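SIRV coat protein (Sulfolobus islandicus rudivirus 1 variant YNP, PDB 3F2E) is a coat protein of a rod-shaped archaeal virus, probably building the virion around its DNA; the C-terminal domain is a four-helix bundle. Local coordinates at residues L37-A42 with I80-P85. Residues are numbered along the deposited sequence; the frame is centred on the assembly and turned at random. Where two conformers were deposited one is given.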
# COMPACT_ATOMS: atom_id res chain seq x y z
N LEU A 37 -5.34 0.09 -2.67
CA LEU A 37 -6.75 -0.28 -2.49
C LEU A 37 -6.88 -1.59 -1.71
O LEU A 37 -7.75 -1.72 -0.83
CB LEU A 37 -7.44 -0.40 -3.85
CG LEU A 37 -8.92 -0.80 -3.79
CD1 LEU A 37 -9.70 0.12 -2.85
CD2 LEU A 37 -9.53 -0.81 -5.19
N LYS A 38 -6.02 -2.56 -2.01
CA LYS A 38 -6.05 -3.83 -1.29
C LYS A 38 -5.68 -3.66 0.19
O LYS A 38 -6.28 -4.28 1.07
CB LYS A 38 -5.16 -4.87 -1.98
CG LYS A 38 -5.69 -5.33 -3.34
CD LYS A 38 -4.86 -6.48 -3.89
CE LYS A 38 -5.31 -6.87 -5.29
NZ LYS A 38 -6.74 -7.29 -5.30
N VAL A 39 -4.69 -2.81 0.47
CA VAL A 39 -4.33 -2.53 1.85
C VAL A 39 -5.49 -1.86 2.59
O VAL A 39 -5.84 -2.24 3.72
CB VAL A 39 -3.04 -1.68 1.95
CG1 VAL A 39 -2.79 -1.24 3.39
CG2 VAL A 39 -1.84 -2.46 1.40
N ALA A 40 -6.12 -0.88 1.95
CA ALA A 40 -7.25 -0.17 2.57
C ALA A 40 -8.42 -1.11 2.87
O ALA A 40 -9.00 -1.05 3.96
CB ALA A 40 -7.70 1.00 1.69
N ARG A 41 -8.75 -1.97 1.91
CA ARG A 41 -9.83 -2.95 2.11
C ARG A 41 -9.53 -3.91 3.26
O ARG A 41 -10.42 -4.24 4.05
CB ARG A 41 -10.11 -3.72 0.83
CG ARG A 41 -11.07 -3.02 -0.12
CD ARG A 41 -11.84 -4.02 -0.94
NE ARG A 41 -10.94 -4.82 -1.75
CZ ARG A 41 -10.65 -4.55 -3.01
NH1 ARG A 41 -9.81 -5.34 -3.68
NH2 ARG A 41 -11.20 -3.51 -3.62
N ALA A 42 -8.28 -4.37 3.33
CA ALA A 42 -7.86 -5.25 4.41
C ALA A 42 -7.97 -4.56 5.77
O ALA A 42 -8.46 -5.15 6.74
CB ALA A 42 -6.43 -5.72 4.18
N ILE A 80 0.96 5.78 4.60
CA ILE A 80 -0.00 6.88 4.44
C ILE A 80 -1.44 6.37 4.63
O ILE A 80 -2.32 7.11 5.05
CB ILE A 80 0.20 7.65 3.11
CG1 ILE A 80 -0.44 9.04 3.19
CG2 ILE A 80 -0.34 6.86 1.92
CD1 ILE A 80 0.03 10.00 2.11
N ILE A 81 -1.66 5.09 4.34
CA ILE A 81 -2.98 4.50 4.49
C ILE A 81 -3.29 4.03 5.92
O ILE A 81 -4.39 4.27 6.43
CB ILE A 81 -3.20 3.34 3.49
CG1 ILE A 81 -3.15 3.87 2.06
CG2 ILE A 81 -4.54 2.65 3.75
CD1 ILE A 81 -3.14 2.78 0.99
N THR A 82 -2.32 3.39 6.57
CA THR A 82 -2.54 2.78 7.89
C THR A 82 -1.94 3.53 9.08
O THR A 82 -2.35 3.32 10.22
CB THR A 82 -1.97 1.34 7.95
OG1 THR A 82 -0.54 1.39 8.03
CG2 THR A 82 -2.40 0.54 6.74
N GLY A 83 -0.95 4.39 8.81
CA GLY A 83 -0.23 5.09 9.87
C GLY A 83 1.13 4.49 10.21
O GLY A 83 1.89 5.08 10.99
N SER A 84 1.44 3.32 9.64
CA SER A 84 2.70 2.62 9.88
C SER A 84 3.20 2.00 8.58
O SER A 84 2.40 1.48 7.81
CB SER A 84 2.50 1.51 10.93
OG SER A 84 3.60 0.61 10.95
N PRO A 85 4.51 2.08 8.32
CA PRO A 85 5.09 1.52 7.08
C PRO A 85 4.96 0.01 7.04
O PRO A 85 5.00 -0.58 5.95
CB PRO A 85 6.57 1.91 7.18
CG PRO A 85 6.79 2.11 8.66
CD PRO A 85 5.54 2.78 9.11
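Val39 and Ala40, midway along helix 29-46 of the four-helix bundle, meet Ile81 and Thr82 in the last turn of helix 71-82, and the contact is apolar, made mostly by methyl groups. Ile81 does most of the work on its side. Its CG2 methyl, held anti to the backbone N, rests on Ala40, 4.1 Å from both CA and CB of that residue. The short alanine side chain lets the branched one approach its backbone, and the two CA atoms, of Ala40 and Ile81, are 6.6 Å apart. Val39, which is buried, reaches across with CG1: this methyl lies 3.8 Å from Thr82 CG2 and 4.3 Å from Ile81 CG2, and the side chains of Val39 and Thr82 cross at about a right angle. Ala40 also touches Val11 of helix 9-22, so a third helix joins at this point.

No polar bond links 37-42 to 80-85; at the end of helix 71-82 the chain leaves the helix through Gly83, which has positive phi. Thr82 turns its hydroxyl to the backbone of its own helix end: OG1 is hydrogen-bonded to Thr78 O, one turn earlier, and, in an ST turn, accepts from Ser84 N at 3.2 Å with an N-H...O angle of 161°.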